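Local coordinates for conserved hypothetical protein TM1506 (Thermotoga maritima, PDB 1VK9) that is of unknown function but has a cytidine deaminase-like fold and binds zinc ions, at residues R19-I24 with S31-S36; K49-L54 with K73-F78; K129-M134 with I141-S146. One frame throughout, in Å; residues are numbered along the deposited sequence.

Contact 1: residues R19-I24 with S31-S36; sequences RSALKI and SLLAYS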
loop_
_atom_site.group_PDB
_atom_site.type_symbol
_atom_site.label_atom_id
_atom_site.label_comp_id
_atom_site.label_asym_id
_atom_site.label_seq_id
_atom_site.Cartn_x
_atom_site.Cartn_y
_atom_site.Cartn_z
ATOM N N ARG A 19 -10.171 -3.504 -12.801
ATOM C CA ARG A 19 -10.811 -4.758 -13.202
ATOM C C ARG A 19 -9.786 -5.778 -13.704
ATOM O O ARG A 19 -9.806 -6.923 -13.283
ATOM C CB ARG A 19 -11.851 -4.493 -14.287
ATOM C CG ARG A 19 -13.167 -5.243 -14.148
ATOM C CD ARG A 19 -14.089 -5.041 -15.346
ATOM N NE ARG A 19 -15.447 -5.468 -15.040
ATOM N N SER A 20 -8.888 -5.347 -14.584
ATOM C CA SER A 20 -7.856 -6.208 -15.151
ATOM C C SER A 20 -6.825 -6.668 -14.134
ATOM O O SER A 20 -6.386 -7.810 -14.160
ATOM C CB SER A 20 -7.132 -5.481 -16.283
ATOM O OG SER A 20 -7.881 -5.545 -17.475
ATOM N N ALA A 21 -6.415 -5.765 -13.256
ATOM C CA ALA A 21 -5.391 -6.081 -12.270
ATOM C C ALA A 21 -5.926 -7.079 -11.261
ATOM O O ALA A 21 -5.181 -7.929 -10.784
ATOM C CB ALA A 21 -4.902 -4.824 -11.578
ATOM N N LEU A 22 -7.219 -6.973 -10.952
ATOM C CA LEU A 22 -7.864 -7.833 -9.966
ATOM C C LEU A 22 -7.913 -9.258 -10.502
ATOM O O LEU A 22 -7.611 -10.205 -9.778
ATOM C CB LEU A 22 -9.277 -7.326 -9.616
ATOM C CG LEU A 22 -9.484 -6.053 -8.767
ATOM C CD1 LEU A 22 -10.933 -5.557 -8.824
ATOM C CD2 LEU A 22 -9.067 -6.234 -7.328
ATOM N N LYS A 23 -8.279 -9.400 -11.777
ATOM C CA LYS A 23 -8.254 -10.691 -12.480
ATOM C C LYS A 23 -6.883 -11.379 -12.383
ATOM O O LYS A 23 -6.827 -12.594 -12.228
ATOM C CB LYS A 23 -8.680 -10.536 -13.951
ATOM C CG LYS A 23 -10.197 -10.495 -14.174
ATOM C CD LYS A 23 -10.655 -11.624 -15.134
ATOM C CE LYS A 23 -11.605 -11.142 -16.249
ATOM N NZ LYS A 23 -11.253 -9.784 -16.790
ATOM N N ILE A 24 -5.797 -10.601 -12.457
ATOM C CA ILE A 24 -4.425 -11.116 -12.323
ATOM C C ILE A 24 -4.088 -11.466 -10.860
ATOM O O ILE A 24 -3.623 -12.575 -10.571
ATOM C CB ILE A 24 -3.385 -10.131 -12.958
ATOM C CG1 ILE A 24 -3.467 -10.180 -14.493
ATOM C CG2 ILE A 24 -1.963 -10.449 -12.504
ATOM C CD1 ILE A 24 -2.640 -9.098 -15.220
ATOM N N SER A 31 0.085 -11.441 -3.177
ATOM C CA SER A 31 -0.127 -10.674 -1.952
ATOM C C SER A 31 0.082 -9.158 -2.147
ATOM O O SER A 31 -0.340 -8.348 -1.301
ATOM C CB SER A 31 0.692 -11.242 -0.786
ATOM O OG SER A 31 2.082 -11.072 -0.966
ATOM N N LEU A 32 0.739 -8.812 -3.263
ATOM C CA LEU A 32 1.005 -7.442 -3.703
ATOM C C LEU A 32 1.160 -7.395 -5.224
ATOM O O LEU A 32 1.753 -8.282 -5.830
ATOM C CB LEU A 32 2.269 -6.902 -3.039
ATOM C CG LEU A 32 2.738 -5.459 -3.265
ATOM C CD1 LEU A 32 1.651 -4.444 -2.956
ATOM C CD2 LEU A 32 3.970 -5.167 -2.418
ATOM N N LEU A 33 0.617 -6.358 -5.841
ATOM C CA LEU A 33 0.735 -6.175 -7.279
ATOM C C LEU A 33 0.786 -4.684 -7.593
ATOM O O LEU A 33 0.004 -3.903 -7.010
ATOM C CB LEU A 33 -0.454 -6.822 -7.988
ATOM C CG LEU A 33 -0.674 -6.501 -9.463
ATOM C CD1 LEU A 33 0.368 -7.156 -10.316
ATOM C CD2 LEU A 33 -2.031 -6.979 -9.876
ATOM N N ALA A 34 1.709 -4.278 -8.473
ATOM C CA ALA A 34 1.623 -2.948 -9.079
ATOM C C ALA A 34 1.350 -3.104 -10.573
ATOM O O ALA A 34 1.992 -3.920 -11.250
ATOM C CB ALA A 34 2.853 -2.148 -8.818
ATOM N N TYR A 35 0.375 -2.343 -11.069
ATOM C CA TYR A 35 -0.162 -2.528 -12.421
ATOM C C TYR A 35 -0.331 -1.209 -13.203
ATOM O O TYR A 35 -0.857 -0.216 -12.677
ATOM C CB TYR A 35 -1.483 -3.278 -12.333
ATOM C CG TYR A 35 -2.097 -3.690 -13.655
ATOM C CD1 TYR A 35 -1.719 -4.880 -14.294
ATOM C CD2 TYR A 35 -3.083 -2.909 -14.260
ATOM C CE1 TYR A 35 -2.302 -5.272 -15.503
ATOM C CE2 TYR A 35 -3.666 -3.291 -15.468
ATOM C CZ TYR A 35 -3.270 -4.474 -16.084
ATOM O OH TYR A 35 -3.860 -4.844 -17.275
ATOM N N SER A 36 0.114 -1.200 -14.460
ATOM C CA SER A 36 0.048 0.019 -15.272
ATOM C C SER A 36 -0.694 -0.181 -16.592
ATOM O O SER A 36 -0.807 0.725 -17.400
ATOM C CB SER A 36 1.456 0.545 -15.541
ATOM O OG SER A 36 2.121 -0.340 -16.422
#
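Ala21 and Tyr35 meet where helix 15-27 lies against one face of the mixed sheet of this cytidine deaminase-like fold, over strand 32-35. The helix and strand segments run roughly antiparallel, at 145°, with their axes 9.4 Å apart at the closest approach. Along the strand the side chains alternate: Leu33 and Tyr35 point to helix 15-27, while Leu32 goes to the other face and packs on helix 49-57.

The principal interaction is CH-pi. The Ala21 methyl sits over one face of the Tyr35 ring, CB lying 4.0 Å from the ring centroid and 27° off its normal. The phenol is brought under the helix because CG stands opposite the backbone N (chi1 -173°), and the ring then runs across the helix, bringing its hydroxyl end to Ser20. This end passes the Ser20 methylene, with OH of Tyr35 3.5 Å from CB of Ser20; no hydrogen bond joins the two residues.

Apolar packing completes the join. Ile24, one turn on from Ser20 and Ala21, crosses Tyr35 at about a right angle and places CD1 3.9 Å from the Tyr35 CE1, obliquely to the ring. Replacing Tyr35 with an alanine would probably open a gap beneath the helix, leaving the Ala21 methyl and the Ile24 CD1 without the ring they pack on.

Leu33 contributes a single branch, CD2, which comes 4.0 Å from CB of Ala21 and more loosely approaches CG2 of Ile24. Ala21 also touches Leu65 and Ile67 of strand 65-68, so its small side chain lies between two neighbouring strands and the helix. The same Leu33 CD2 methyl lies 3.4 Å from the Ala21 carbonyl O.

Contact 2: residues K49-L54 with K73-F78; sequences KPVVEL and KAAASF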
loop_
_atom_site.group_PDB
_atom_site.type_symbol
_atom_site.label_atom_id
_atom_site.label_comp_id
_atom_site.label_asym_id
_atom_site.label_seq_id
_atom_site.Cartn_x
_atom_site.Cartn_y
_atom_site.Cartn_z
ATOM N N LYS A 49 7.859 -7.497 3.795
ATOM C CA LYS A 49 8.987 -7.775 2.892
ATOM C C LYS A 49 8.726 -7.308 1.436
ATOM O O LYS A 49 9.565 -6.603 0.869
ATOM C CB LYS A 49 9.434 -9.250 2.959
ATOM C CG LYS A 49 10.866 -9.546 2.401
ATOM N N PRO A 50 7.584 -7.684 0.835
ATOM C CA PRO A 50 7.228 -7.229 -0.524
ATOM C C PRO A 50 7.046 -5.715 -0.712
ATOM O O PRO A 50 7.545 -5.160 -1.680
ATOM C CB PRO A 50 5.904 -7.963 -0.795
ATOM C CG PRO A 50 5.378 -8.278 0.536
ATOM C CD PRO A 50 6.574 -8.623 1.356
ATOM N N VAL A 51 6.320 -5.063 0.190
ATOM C CA VAL A 51 6.143 -3.615 0.129
ATOM C C VAL A 51 7.500 -2.916 0.136
ATOM O O VAL A 51 7.739 -1.990 -0.653
ATOM C CB VAL A 51 5.252 -3.102 1.271
ATOM C CG1 VAL A 51 5.130 -1.611 1.211
ATOM C CG2 VAL A 51 3.862 -3.708 1.167
ATOM N N VAL A 52 8.397 -3.377 1.002
ATOM C CA VAL A 52 9.765 -2.890 1.010
ATOM C C VAL A 52 10.479 -3.232 -0.314
ATOM O O VAL A 52 11.090 -2.351 -0.899
ATOM C CB VAL A 52 10.537 -3.392 2.253
ATOM C CG1 VAL A 52 12.005 -2.985 2.205
ATOM C CG2 VAL A 52 9.897 -2.856 3.527
ATOM N N GLU A 53 10.390 -4.481 -0.793
ATOM C CA GLU A 53 10.972 -4.854 -2.083
ATOM C C GLU A 53 10.439 -3.832 -3.105
ATOM O O GLU A 53 11.226 -3.157 -3.776
ATOM C CB GLU A 53 10.663 -6.330 -2.486
ATOM C CG GLU A 53 11.497 -7.443 -1.805
ATOM C CD GLU A 53 11.206 -8.893 -2.294
ATOM O OE1 GLU A 53 11.697 -9.258 -3.399
ATOM O OE2 GLU A 53 10.531 -9.703 -1.575
ATOM N N LEU A 54 9.119 -3.661 -3.177
ATOM C CA LEU A 54 8.512 -2.706 -4.103
ATOM C C LEU A 54 9.072 -1.276 -3.950
ATOM O O LEU A 54 9.426 -0.627 -4.932
ATOM C CB LEU A 54 6.993 -2.697 -3.940
ATOM C CG LEU A 54 6.151 -1.687 -4.740
ATOM C CD1 LEU A 54 6.394 -1.809 -6.240
ATOM C CD2 LEU A 54 4.665 -1.858 -4.418
ATOM N N LYS A 73 -0.949 0.664 8.668
ATOM C CA LYS A 73 -0.255 1.954 8.656
ATOM C C LYS A 73 1.156 1.879 8.046
ATOM O O LYS A 73 1.578 2.772 7.285
ATOM C CB LYS A 73 -0.168 2.507 10.064
ATOM C CG LYS A 73 -0.330 3.968 10.144
ATOM C CD LYS A 73 -0.168 4.408 11.575
ATOM C CE LYS A 73 0.079 5.867 11.611
ATOM N NZ LYS A 73 -0.557 6.454 12.768
ATOM N N ALA A 74 1.884 0.817 8.387
ATOM C CA ALA A 74 3.222 0.649 7.854
ATOM C C ALA A 74 3.200 0.640 6.317
ATOM O O ALA A 74 3.857 1.489 5.721
ATOM C CB ALA A 74 3.862 -0.561 8.405
ATOM N N ALA A 75 2.409 -0.247 5.686
ATOM C CA ALA A 75 2.288 -0.311 4.217
ATOM C C ALA A 75 1.707 0.961 3.623
ATOM O O ALA A 75 2.148 1.422 2.561
ATOM C CB ALA A 75 1.458 -1.497 3.790
ATOM N N ALA A 76 0.709 1.535 4.293
ATOM C CA ALA A 76 0.126 2.794 3.826
ATOM C C ALA A 76 1.221 3.862 3.649
ATOM O O ALA A 76 1.248 4.556 2.638
ATOM C CB ALA A 76 -0.946 3.273 4.770
ATOM N N SER A 77 2.139 3.952 4.610
ATOM C CA SER A 77 3.217 4.925 4.556
ATOM C C SER A 77 4.098 4.714 3.332
ATOM O O SER A 77 4.393 5.662 2.589
ATOM C CB SER A 77 4.059 4.879 5.828
ATOM O OG SER A 77 3.298 5.299 6.945
ATOM N N PHE A 78 4.526 3.475 3.116
ATOM C CA PHE A 78 5.344 3.175 1.946
ATOM C C PHE A 78 4.582 3.530 0.664
ATOM O O PHE A 78 5.086 4.275 -0.191
ATOM C CB PHE A 78 5.754 1.713 1.946
ATOM C CG PHE A 78 6.907 1.414 2.852
ATOM C CD1 PHE A 78 8.209 1.656 2.445
ATOM C CD2 PHE A 78 6.697 0.887 4.104
ATOM C CE1 PHE A 78 9.269 1.388 3.280
ATOM C CE2 PHE A 78 7.759 0.608 4.937
ATOM C CZ PHE A 78 9.041 0.867 4.528
#
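Val51 and Phe78 join two almost parallel helices, 49-57 and 73-82, in the helical layer that covers one face of the sheet in this cytidine deaminase-like fold. The segments are inclined by only 10°, with axes 10.1 Å apart, and the contact between them is entirely apolar and buried.

Two valines do the touching from helix 49-57, and their branches divide the work. CG1 of Val51, set opposite its backbone N (chi1 178°), abuts CB of Phe78 at 3.5 Å. Its other methyl, CG2, turns to Ala75 one turn earlier and lies 4.2 Å from the CB there. Val52 reaches the far end of the aromatic ring, its CG2 3.9 Å from Phe78 CZ; both valines lie oblique to the ring. Phe55 meets Phe78 edge-to-face, and Ile141 and Val144 of helix 137-145 also pack against it.

No polar bond crosses between the two segments. Backbone N atoms of Ala74 and Ala75, in the first turn of helix 73-82, hydrogen-bond an unidentified ligand. Lys73 O receives two donors from Ser77: OG at 3.1 Å and N, approaching from opposite faces of the carbonyl plane.

Contact 3: residues K129-M134 with I141-S146; sequences KLVLEM and IRIVLS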
loop_
_atom_site.group_PDB
_atom_site.type_symbol
_atom_site.label_atom_id
_atom_site.label_comp_id
_atom_site.label_asym_id
_atom_site.label_seq_id
_atom_site.Cartn_x
_atom_site.Cartn_y
_atom_site.Cartn_z
ATOM N N LYS A 129 1.903 -2.222 15.775
ATOM C CA LYS A 129 2.042 -1.657 17.118
ATOM C C LYS A 129 3.188 -0.664 17.126
ATOM O O LYS A 129 3.057 0.435 17.687
ATOM C CB LYS A 129 2.266 -2.717 18.203
ATOM C CG LYS A 129 2.297 -2.149 19.651
ATOM C CD LYS A 129 2.352 -3.259 20.724
ATOM C CE LYS A 129 3.262 -2.892 21.914
ATOM N NZ LYS A 129 3.902 -4.101 22.504
ATOM N N LEU A 130 4.304 -1.040 16.500
ATOM C CA LEU A 130 5.453 -0.156 16.386
ATOM C C LEU A 130 5.067 1.239 15.855
ATOM O O LEU A 130 5.404 2.259 16.463
ATOM C CB LEU A 130 6.515 -0.807 15.497
ATOM C CG LEU A 130 7.811 -0.032 15.256
ATOM C CD1 LEU A 130 8.495 0.401 16.589
ATOM C CD2 LEU A 130 8.758 -0.839 14.357
ATOM N N VAL A 131 4.336 1.283 14.744
ATOM C CA VAL A 131 4.080 2.548 14.063
ATOM C C VAL A 131 2.749 3.180 14.444
ATOM O O VAL A 131 2.414 4.265 13.931
ATOM C CB VAL A 131 4.176 2.401 12.522
ATOM C CG1 VAL A 131 5.528 1.832 12.128
ATOM C CG2 VAL A 131 3.038 1.532 11.977
ATOM N N LEU A 132 1.996 2.514 15.331
ATOM C CA LEU A 132 0.611 2.917 15.647
ATOM C C LEU A 132 0.479 4.355 16.148
ATOM O O LEU A 132 -0.360 5.083 15.646
ATOM C CB LEU A 132 -0.069 1.948 16.628
ATOM C CG LEU A 132 -1.514 2.246 17.090
ATOM C CD1 LEU A 132 -2.576 1.745 16.108
ATOM C CD2 LEU A 132 -1.779 1.668 18.480
ATOM N N GLU A 133 1.286 4.763 17.127
ATOM C CA GLU A 133 1.169 6.138 17.609
ATOM C C GLU A 133 2.186 7.148 16.924
ATOM O O GLU A 133 2.458 8.238 17.423
ATOM C CB GLU A 133 0.966 6.237 19.170
ATOM C CG GLU A 133 -0.298 5.526 19.771
ATOM C CD GLU A 133 -1.680 6.285 19.765
ATOM O OE1 GLU A 133 -1.751 7.538 19.824
ATOM O OE2 GLU A 133 -2.760 5.615 19.745
HETATM N N MSE A 134 2.698 6.779 15.750
HETATM C CA MSE A 134 3.546 7.644 14.953
HETATM C C MSE A 134 2.749 8.351 13.861
HETATM O O MSE A 134 1.873 7.745 13.250
HETATM C CB MSE A 134 4.616 6.821 14.295
HETATM C CG MSE A 134 5.734 6.432 15.211
HETATM SE SE MSE A 134 7.108 5.315 14.325
HETATM C CE MSE A 134 7.876 6.717 13.147
ATOM N N ILE A 141 8.401 4.869 7.388
ATOM C CA ILE A 141 9.292 4.239 6.415
ATOM C C ILE A 141 10.736 4.083 6.990
ATOM O O ILE A 141 11.323 3.004 6.973
ATOM C CB ILE A 141 9.302 5.103 5.097
ATOM C CG1 ILE A 141 8.010 4.926 4.303
ATOM C CG2 ILE A 141 10.466 4.747 4.184
ATOM C CD1 ILE A 141 7.628 6.100 3.410
ATOM N N ARG A 142 11.308 5.164 7.495
ATOM C CA ARG A 142 12.636 5.098 8.074
ATOM C C ARG A 142 12.698 4.016 9.194
ATOM O O ARG A 142 13.540 3.129 9.140
ATOM C CB ARG A 142 13.113 6.511 8.498
ATOM C CG ARG A 142 14.179 6.572 9.655
ATOM C CD ARG A 142 14.957 7.926 9.800
ATOM N NE ARG A 142 15.035 8.627 8.514
ATOM C CZ ARG A 142 14.175 9.554 8.089
ATOM N NH1 ARG A 142 13.161 9.940 8.859
ATOM N NH2 ARG A 142 14.337 10.108 6.890
ATOM N N ILE A 143 11.805 4.050 10.179
ATOM C CA ILE A 143 11.886 3.076 11.262
ATOM C C ILE A 143 11.635 1.650 10.774
ATOM O O ILE A 143 12.302 0.722 11.241
ATOM C CB ILE A 143 10.983 3.435 12.490
ATOM C CG1 ILE A 143 11.573 2.830 13.773
ATOM C CG2 ILE A 143 9.565 2.928 12.302
ATOM C CD1 ILE A 143 10.896 3.265 15.095
ATOM N N VAL A 144 10.707 1.456 9.839
ATOM C CA VAL A 144 10.464 0.098 9.350
ATOM C C VAL A 144 11.702 -0.452 8.640
ATOM O O VAL A 144 12.079 -1.611 8.844
ATOM C CB VAL A 144 9.225 -0.017 8.453
ATOM C CG1 VAL A 144 9.175 -1.382 7.765
ATOM C CG2 VAL A 144 7.974 0.196 9.279
ATOM N N LEU A 145 12.352 0.383 7.836
ATOM C CA LEU A 145 13.550 -0.051 7.128
ATOM C C LEU A 145 14.665 -0.471 8.074
ATOM O O LEU A 145 15.465 -1.357 7.752
ATOM C CB LEU A 145 14.034 1.023 6.162
ATOM C CG LEU A 145 13.126 1.224 4.952
ATOM C CD1 LEU A 145 13.610 2.386 4.114
ATOM C CD2 LEU A 145 13.036 -0.044 4.123
ATOM N N SER A 146 14.703 0.137 9.251
ATOM C CA SER A 146 15.736 -0.187 10.211
ATOM C C SER A 146 15.423 -1.502 10.945
ATOM O O SER A 146 16.041 -1.819 11.963
ATOM C CB SER A 146 15.957 0.979 11.179
ATOM O OG SER A 146 15.014 0.940 12.234
#
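Ile143 O accepts two bonds from Ser146, while the side chain of Ile143 carries most of the packing against 129-134. The OG of Ser146 gives the shorter bond, 2.9 Å to Ile143 O; it arrives at a C=O...donor angle of 125°, tilted 24° from the carbonyl plane. Ser146 N adds a weak second bond to this oxygen, just where the chain leaves helical geometry.

Across the contact there are only apolar touches. The two arms of Ile143 part company: CG1 extends opposite the backbone N (chi1 -153°) and brings CD1 to 4.0 Å from CD1 of Leu130, whereas CG2 faces the selenomethionine Met134, whose SE lies 4.0 Å from it.

These residues join the two last helices of the chain, 126-132 and 137-145, in a helical hairpin at the edge of the cytidine deaminase-like fold. Val131 lies deeper between them. Its CG1 touches both neighbours on the second helix, 4.1 Å from CG2 of Val144 and 4.2 Å from CG2 of Ile143; the Val131 and Ile143 side chains slide past each other in opposite directions. Val144 reaches on to Leu48, while Met134 also packs on Glu139 and Ile140, and SE is its atom nearest to Ile143.

In the fold
The three contacts follow one another along the chain. Contacts 1 and 2 lie on opposite faces of strand 32-35 and are bridged by Leu32, whose CD2 is 3.9 Å from Leu54 CD2. Contacts 2 and 3, centres 11 Å apart, are joined by Lys73: its NZ hydrogen-bonds Met134 O at 2.8 Å and probably Leu132 O at 3.2 Å. Contacts 1 and 3 do not touch; their centres are 27 Å apart. Unidentified ligand atoms lie about 4 Å from the side chain of Ala75 and from that of Val131. Zinc is more distant: the side chain of Ala21 is about 10 Å from a bound ion and about 8 Å from that of zinc-binding His88.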